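Local coordinates for protein aspartate aminotransferase, mitochondrial (Trypanosoma brucei brucei, PDB 4W5K) that probably transfers amino groups between L-aspartate and 2-oxoglutarate, working as a homodimer with pyridoxal 5'-phosphate as its cofactor, at residues M140-Y145 and V172-A177; I205-M210 and N236-Q241; K329-V334 and V387-H392. The protein carries 1 engineered substitution. One frame throughout, in Å; residues are numbered along the deposited sequence.

Interaction 1. Residues M140-Y145 and V172-A177; sequences MELTPY and VILVHA
The Tyr-145 hydroxyl is gripped by two hydrogen bonds. Tyr-145 OH donates to Leu-174 O at a short 2.6 Å and accepts from a water. The carbonyl oxygen lies at the edge of the ring. The hydroxyl lies in the plane of the carbonyl, with a C=O...OH angle of 149°. The water is also held by the backbone: His-176 N donates to it at 3.0 Å from the water oxygen. Hydroxyl and water together thus serve two backbone polar groups of strand 172-176. Tyr-145 CG sits between its own N and carbonyl carbon (chi1 55°), the crowded position, and the ring crosses to the other segment. This is the central sheet of the large domain of a class I aminotransferase. Strand 120-124 lies between the two strands, whose axes come no nearer than 9.1 Å and cross at 66°, so side chains make the contact. Ile-173 CG2 comes obliquely to the ring, 4.0 Å from Tyr-145 CE2. Val-175 CG1 lies close to the hydroxyl. Helix 157-166 packs on both Tyr-145 and Ile-173 through Leu-164. Leu-142 and Leu-174 meet methyl to methyl, Leu-142 CD1 to Leu-174 CD2 at 4.3 Å, and both touch His-131 of helix 129-137. Just before strand 141-145 the bent Met-140 chain sets its terminal CE against Val-172 CG2, 4.1 Å away.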
# COMPACT_ATOMS: atom_id res chain seq x y z
N MET A 140 9.22 -13.12 13.13
CA MET A 140 8.63 -14.18 13.97
C MET A 140 8.33 -15.44 13.20
O MET A 140 7.77 -15.41 12.10
CB MET A 140 7.35 -13.67 14.64
CG MET A 140 7.58 -12.50 15.61
SD MET A 140 6.03 -11.61 15.83
CE MET A 140 5.20 -12.69 16.97
N GLU A 141 8.65 -16.57 13.84
CA GLU A 141 8.30 -17.88 13.34
C GLU A 141 6.87 -18.29 13.69
O GLU A 141 6.51 -18.38 14.86
CB GLU A 141 9.28 -18.92 13.90
CG GLU A 141 9.08 -20.29 13.32
CD GLU A 141 9.93 -21.33 14.02
OE1 GLU A 141 10.69 -20.96 14.94
OE2 GLU A 141 9.83 -22.52 13.65
N LEU A 142 6.05 -18.53 12.68
CA LEU A 142 4.70 -19.05 12.89
C LEU A 142 4.76 -20.52 13.25
O LEU A 142 5.36 -21.32 12.54
CB LEU A 142 3.85 -18.82 11.65
CG LEU A 142 2.38 -19.26 11.69
CD1 LEU A 142 1.58 -18.40 12.64
CD2 LEU A 142 1.80 -19.14 10.27
N THR A 143 4.14 -20.87 14.37
CA THR A 143 4.18 -22.25 14.85
C THR A 143 2.76 -22.72 15.16
O THR A 143 1.93 -21.94 15.62
CB THR A 143 5.10 -22.37 16.07
OG1 THR A 143 5.38 -23.74 16.34
CG2 THR A 143 4.47 -21.72 17.29
N PRO A 144 2.46 -23.99 14.89
CA PRO A 144 1.04 -24.37 14.97
C PRO A 144 0.47 -24.68 16.35
O PRO A 144 1.20 -25.10 17.27
CB PRO A 144 0.99 -25.64 14.10
CG PRO A 144 2.34 -26.24 14.29
CD PRO A 144 3.28 -25.05 14.27
N TYR A 145 -0.85 -24.48 16.49
CA TYR A 145 -1.65 -25.12 17.55
C TYR A 145 -2.73 -25.98 16.91
O TYR A 145 -3.20 -25.68 15.81
CB TYR A 145 -2.29 -24.09 18.50
CG TYR A 145 -3.16 -23.00 17.90
CD1 TYR A 145 -4.46 -23.26 17.47
CD2 TYR A 145 -2.71 -21.69 17.83
CE1 TYR A 145 -5.28 -22.25 16.94
CE2 TYR A 145 -3.52 -20.67 17.30
CZ TYR A 145 -4.79 -20.95 16.86
OH TYR A 145 -5.58 -19.95 16.35
N VAL A 172 2.39 -14.88 21.63
CA VAL A 172 1.44 -14.21 20.73
C VAL A 172 0.58 -15.30 20.05
O VAL A 172 1.12 -16.27 19.49
CB VAL A 172 2.17 -13.34 19.70
CG1 VAL A 172 1.17 -12.67 18.76
CG2 VAL A 172 3.03 -12.29 20.44
N ILE A 173 -0.74 -15.14 20.09
CA ILE A 173 -1.64 -16.18 19.59
C ILE A 173 -2.52 -15.60 18.50
O ILE A 173 -3.36 -14.74 18.78
CB ILE A 173 -2.56 -16.74 20.70
CG1 ILE A 173 -1.74 -17.19 21.93
CG2 ILE A 173 -3.45 -17.90 20.17
CD1 ILE A 173 -0.84 -18.41 21.71
N LEU A 174 -2.30 -16.06 17.27
CA LEU A 174 -3.07 -15.64 16.10
C LEU A 174 -4.38 -16.43 16.01
O LEU A 174 -4.34 -17.66 15.99
CB LEU A 174 -2.25 -15.88 14.84
CG LEU A 174 -2.83 -15.44 13.49
CD1 LEU A 174 -3.00 -13.93 13.49
CD2 LEU A 174 -1.85 -15.87 12.40
N VAL A 175 -5.51 -15.73 15.94
CA VAL A 175 -6.82 -16.41 15.81
C VAL A 175 -7.64 -15.73 14.72
O VAL A 175 -7.56 -14.52 14.55
CB VAL A 175 -7.63 -16.41 17.14
CG1 VAL A 175 -6.90 -17.19 18.25
CG2 VAL A 175 -7.98 -14.97 17.59
N HIS A 176 -8.42 -16.52 13.98
CA HIS A 176 -9.33 -15.95 12.97
C HIS A 176 -10.66 -15.61 13.68
O HIS A 176 -11.20 -16.46 14.37
CB HIS A 176 -9.61 -16.93 11.83
CG HIS A 176 -8.39 -17.37 11.06
ND1 HIS A 176 -8.42 -17.53 9.68
CD2 HIS A 176 -7.14 -17.69 11.46
CE1 HIS A 176 -7.23 -17.94 9.27
NE2 HIS A 176 -6.43 -18.05 10.33
N ALA A 177 -11.19 -14.40 13.51
CA ALA A 177 -12.39 -13.99 14.25
C ALA A 177 -13.62 -14.82 13.87
O ALA A 177 -14.46 -15.12 14.72
CB ALA A 177 -12.68 -12.52 14.01
O HOH W 1 -7.67 -19.43 14.37

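Interaction 2. Residues I205-M210 and N236-Q241; sequences IPFVDM and NLIVAQ. With PLP (pyridoxal-5'-phosphate), chain C.
Asp-209 OD2 stands 2.6 Å from N1 of pyridoxal-5'-phosphate and is also hydrogen-bonded to His-131 NE2. The carboxylate probably helps to keep the pyridine nitrogen protonated, as in related aminotransferases. Its other oxygen, Asp-209 OD1, accepts from a water that also donates to Ala-240 O. This water ties the cofactor's aspartate to the neighbouring strand. Behind it runs a ladder of four backbone bonds. Ile-238 N donates to Pro-206 O and Ala-240 N to Val-208 O. Val-208 N donates back to Ile-238 O and Met-210 N to Ala-240 O. Three of the bonds lie nearly along the C=O axis; for the one to Ile-238 O, at 2.8 Å from Val-208 N, the donor stands above the carbonyl plane. The pair is a parallel one in the central sheet of the fold-type I large domain, its axes 4.6 Å apart. Asp-209 is the last residue but one of strand 205-210, at the C-terminal edge of the sheet where the cofactor binds. On its face of the sheet, Ile-238 CG2 lies over the Phe-207 ring in a CH-pi contact, 3.6 Å from the centroid. Ala-240 CB meets the same ring at its edge, and helix 99-110 covers this face through Leu-104. On the other face Leu-237 CD1 packs against Val-208 CG2 at 3.6 Å, while Val-239 CG1 touches Met-210 CB. Pro-227 of helix 225-230 covers Met-210 and Val-239.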
# COMPACT_ATOMS: atom_id res chain seq x y z
N ILE A 205 -0.84 -12.92 24.30
CA ILE A 205 -1.20 -11.71 23.57
C ILE A 205 -1.98 -12.12 22.32
O ILE A 205 -1.41 -12.68 21.39
CB ILE A 205 0.06 -10.89 23.16
CG1 ILE A 205 0.88 -10.49 24.40
CG2 ILE A 205 -0.34 -9.65 22.38
CD1 ILE A 205 1.90 -11.53 24.84
N PRO A 206 -3.31 -11.88 22.32
CA PRO A 206 -4.13 -12.28 21.17
C PRO A 206 -3.97 -11.35 19.98
O PRO A 206 -4.02 -10.14 20.17
CB PRO A 206 -5.56 -12.19 21.71
CG PRO A 206 -5.46 -11.17 22.81
CD PRO A 206 -4.12 -11.35 23.43
N PHE A 207 -3.76 -11.94 18.80
CA PHE A 207 -3.68 -11.20 17.52
C PHE A 207 -4.84 -11.72 16.68
O PHE A 207 -4.79 -12.82 16.15
CB PHE A 207 -2.32 -11.46 16.85
CG PHE A 207 -1.90 -10.43 15.83
CD1 PHE A 207 -2.79 -9.88 14.93
CD2 PHE A 207 -0.56 -10.03 15.79
CE1 PHE A 207 -2.37 -8.93 13.97
CE2 PHE A 207 -0.10 -9.08 14.83
CZ PHE A 207 -1.02 -8.52 13.93
N VAL A 208 -5.90 -10.92 16.61
CA VAL A 208 -7.14 -11.31 15.90
C VAL A 208 -7.08 -10.90 14.44
O VAL A 208 -6.92 -9.72 14.13
CB VAL A 208 -8.35 -10.68 16.55
CG1 VAL A 208 -9.65 -11.02 15.74
CG2 VAL A 208 -8.48 -11.16 17.96
N ASP A 209 -7.16 -11.87 13.55
CA ASP A 209 -7.33 -11.59 12.12
C ASP A 209 -8.84 -11.61 11.86
O ASP A 209 -9.47 -12.67 11.89
CB ASP A 209 -6.57 -12.62 11.26
CG ASP A 209 -6.68 -12.34 9.76
OD1 ASP A 209 -7.53 -11.52 9.36
OD2 ASP A 209 -5.91 -12.93 8.97
N MET A 210 -9.42 -10.43 11.67
CA MET A 210 -10.86 -10.30 11.42
C MET A 210 -11.08 -9.82 9.99
O MET A 210 -11.22 -8.61 9.73
CB MET A 210 -11.52 -9.31 12.40
CG MET A 210 -13.06 -9.30 12.25
SD MET A 210 -13.93 -8.44 13.56
CE MET A 210 -13.40 -6.76 13.26
N ASN A 236 -3.06 -6.16 26.30
CA ASN A 236 -2.92 -5.79 24.90
C ASN A 236 -3.59 -6.80 23.98
O ASN A 236 -3.27 -8.00 24.05
CB ASN A 236 -1.44 -5.67 24.49
CG ASN A 236 -0.67 -4.70 25.36
OD1 ASN A 236 0.07 -5.10 26.26
ND2 ASN A 236 -0.83 -3.42 25.09
N LEU A 237 -4.49 -6.31 23.13
CA LEU A 237 -5.10 -7.05 22.04
C LEU A 237 -4.78 -6.38 20.69
O LEU A 237 -4.83 -5.16 20.60
CB LEU A 237 -6.62 -7.12 22.23
CG LEU A 237 -7.49 -7.38 20.99
CD1 LEU A 237 -7.40 -8.86 20.58
CD2 LEU A 237 -8.95 -6.98 21.26
N ILE A 238 -4.45 -7.17 19.67
CA ILE A 238 -4.22 -6.64 18.33
C ILE A 238 -5.34 -7.13 17.42
O ILE A 238 -5.72 -8.30 17.51
CB ILE A 238 -2.87 -7.10 17.74
CG1 ILE A 238 -1.73 -6.81 18.72
CG2 ILE A 238 -2.58 -6.40 16.38
CD1 ILE A 238 -1.15 -8.04 19.31
N VAL A 239 -5.86 -6.25 16.56
CA VAL A 239 -6.88 -6.66 15.61
C VAL A 239 -6.51 -6.16 14.21
O VAL A 239 -6.28 -4.96 14.04
CB VAL A 239 -8.28 -6.10 15.96
CG1 VAL A 239 -9.32 -6.64 14.95
CG2 VAL A 239 -8.69 -6.50 17.39
N ALA A 240 -6.43 -7.08 13.24
CA ALA A 240 -6.23 -6.73 11.83
C ALA A 240 -7.59 -6.83 11.16
O ALA A 240 -8.19 -7.91 11.13
CB ALA A 240 -5.23 -7.67 11.15
N GLN A 241 -8.09 -5.70 10.67
CA GLN A 241 -9.45 -5.61 10.19
C GLN A 241 -9.47 -5.33 8.68
O GLN A 241 -8.96 -4.31 8.22
CB GLN A 241 -10.19 -4.50 10.98
CG GLN A 241 -11.58 -4.16 10.50
CD GLN A 241 -12.20 -3.04 11.33
OE1 GLN A 241 -11.48 -2.14 11.78
NE2 GLN A 241 -13.52 -3.06 11.49
N1 PLP C . -6.59 -12.75 6.47
C2 PLP C . -7.49 -13.68 6.01
C2A PLP C . -7.91 -14.78 6.94
C3 PLP C . -8.00 -13.61 4.71
O3 PLP C . -8.88 -14.54 4.23
C4 PLP C . -7.59 -12.58 3.87
C4A PLP C . -8.33 -12.40 2.57
O4A PLP C . -8.06 -13.16 1.63
C5 PLP C . -6.68 -11.63 4.33
C6 PLP C . -6.20 -11.71 5.64
C5A PLP C . -6.20 -10.51 3.43
O4P PLP C . -7.19 -9.52 3.29
P PLP C . -6.92 -8.19 2.53
O1P PLP C . -7.29 -8.33 1.08
O2P PLP C . -5.47 -7.80 2.67
O3P PLP C . -7.81 -7.18 3.21
O HOH W 2 -8.09 -9.00 8.27

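Interaction 3. Residues K329-V334 and V387-H392; sequences KACGSV and VSQAIH
The imidazole of His-392 lies against the chain where helix 300-331 ends. Over one face stands the Cys-331 carbonyl carbon, 4.1 Å above the ring plane and shifted toward the rim. In the plane, at the edge, is Gln-389 NE2 of the same helix as the histidine. Gly-332 and Ser-333 come obliquely to its ND1-CE1 side: Gly-332 C is 3.5 Å from His-392 CE1, and Ser-333 CA is 3.3 Å from His-392 ND1. His-392 CG is anti to the backbone N (chi1 171°), which carries the ring out to this turn. The ring touches the turn by packing, and two waters make the polar links. One water lies 2.8 Å from His-392 ND1 and is also bonded to Ser-333 OG. That hydroxyl has a further partner in Trp-337 NE1. The second water donates to Cys-331 O, with 2.7 Å between the water oxygen and Cys-331 O, and accepts from Gln-389 NE2. Gln-389 NE2 is also hydrogen-bonded to Asn-393 OD1. The Gln-389 chain bends at chi2 (67°), which brings Gln-389 OE1 to 3.6 Å from Cys-331 SG. Cys-331 points at the second helix; its SG lies over the backbone of Ser-388 and Gln-389, and its CB faces the ring at His-392 CG. Gly-332 N bonds back to Lys-329 O, and Gly-332 has a positive phi of 104°. The arrangement is a Schellman motif ending a long helix, packed against the C-terminal helix 384-395 far from the cofactor site.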
# COMPACT_ATOMS: atom_id res chain seq x y z
N LYS A 329 -27.13 -35.62 -1.30
CA LYS A 329 -28.03 -36.67 -0.81
C LYS A 329 -28.99 -37.13 -1.92
O LYS A 329 -29.23 -38.34 -2.09
CB LYS A 329 -28.82 -36.17 0.40
CG LYS A 329 -29.70 -37.23 1.02
CD LYS A 329 -30.58 -36.67 2.12
CE LYS A 329 -31.37 -37.79 2.78
NZ LYS A 329 -32.39 -37.30 3.76
N ALA A 330 -29.50 -36.18 -2.70
CA ALA A 330 -30.40 -36.50 -3.81
C ALA A 330 -29.71 -37.35 -4.89
O ALA A 330 -30.35 -38.19 -5.53
CB ALA A 330 -30.95 -35.23 -4.42
N CYS A 331 -28.42 -37.12 -5.09
CA CYS A 331 -27.60 -37.89 -6.02
C CYS A 331 -27.37 -39.33 -5.57
O CYS A 331 -26.97 -40.18 -6.36
CB CYS A 331 -26.23 -37.23 -6.21
SG CYS A 331 -26.25 -35.75 -7.22
N GLY A 332 -27.59 -39.59 -4.28
CA GLY A 332 -27.39 -40.92 -3.73
C GLY A 332 -26.11 -41.08 -2.92
O GLY A 332 -25.73 -42.21 -2.58
N SER A 333 -25.43 -39.99 -2.59
CA SER A 333 -24.22 -40.11 -1.79
C SER A 333 -24.56 -40.60 -0.40
O SER A 333 -25.44 -40.06 0.27
CB SER A 333 -23.47 -38.77 -1.68
OG SER A 333 -22.33 -38.91 -0.86
N VAL A 334 -23.85 -41.63 0.04
CA VAL A 334 -24.09 -42.17 1.37
C VAL A 334 -23.11 -41.60 2.40
O VAL A 334 -23.20 -41.95 3.58
CB VAL A 334 -24.02 -43.71 1.36
CG1 VAL A 334 -24.96 -44.26 0.32
CG2 VAL A 334 -22.61 -44.20 1.08
N VAL A 387 -21.86 -29.89 -10.03
CA VAL A 387 -20.76 -30.09 -9.11
C VAL A 387 -21.10 -31.18 -8.10
O VAL A 387 -20.24 -32.01 -7.78
CB VAL A 387 -20.40 -28.80 -8.38
CG1 VAL A 387 -19.45 -29.08 -7.23
CG2 VAL A 387 -19.78 -27.81 -9.36
N SER A 388 -22.33 -31.18 -7.60
CA SER A 388 -22.77 -32.24 -6.68
C SER A 388 -22.65 -33.62 -7.32
O SER A 388 -22.18 -34.56 -6.67
CB SER A 388 -24.21 -32.00 -6.21
OG SER A 388 -24.34 -30.74 -5.59
N GLN A 389 -23.08 -33.74 -8.57
CA GLN A 389 -23.04 -35.04 -9.24
C GLN A 389 -21.60 -35.48 -9.39
O GLN A 389 -21.27 -36.64 -9.15
CB GLN A 389 -23.72 -35.00 -10.62
CG GLN A 389 -23.76 -36.36 -11.33
CD GLN A 389 -24.67 -37.37 -10.63
OE1 GLN A 389 -25.87 -37.14 -10.49
NE2 GLN A 389 -24.09 -38.49 -10.19
N ALA A 390 -20.74 -34.53 -9.76
CA ALA A 390 -19.32 -34.81 -9.91
C ALA A 390 -18.68 -35.26 -8.59
O ALA A 390 -17.94 -36.24 -8.55
CB ALA A 390 -18.60 -33.59 -10.47
N ILE A 391 -18.97 -34.54 -7.50
CA ILE A 391 -18.41 -34.90 -6.20
C ILE A 391 -18.93 -36.27 -5.74
O ILE A 391 -18.17 -37.10 -5.21
CB ILE A 391 -18.72 -33.83 -5.15
CG1 ILE A 391 -17.90 -32.56 -5.48
CG2 ILE A 391 -18.43 -34.34 -3.74
CD1 ILE A 391 -18.20 -31.34 -4.59
N HIS A 392 -20.21 -36.54 -5.97
CA HIS A 392 -20.74 -37.88 -5.69
C HIS A 392 -20.02 -38.95 -6.51
O HIS A 392 -19.60 -39.97 -5.98
CB HIS A 392 -22.23 -37.95 -5.94
CG HIS A 392 -22.79 -39.34 -5.87
ND1 HIS A 392 -22.68 -40.13 -4.74
CD2 HIS A 392 -23.43 -40.10 -6.79
CE1 HIS A 392 -23.26 -41.30 -4.96
NE2 HIS A 392 -23.71 -41.31 -6.20
O HOH W 3 -26.44 -40.23 -9.05
O HOH W 4 -20.75 -40.18 -2.74

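From the N terminus, interaction 1 comes first and closes a loop of 26 residues that includes helix 157-166. Interaction 2 follows and closes one of 25 residues that includes helices 220-223 and 225-230. Interaction 3 comes last and spans 52 residues, with helix 354-364 among them. The three stand in series; none nests in or crosses another. Interactions 1 and 2 share one sheet, since strands 172-176 and 205-210 are neighbours. Ile-173 O and Val-175 O probably accept hydrogen bonds from Phe-207 N and Asp-209 N, respectively. Interaction 3 joins two helices on the opposite side of the chain's centre from interaction 2; the nearest atoms of interactions 2 and 3 are about 26 Å apart.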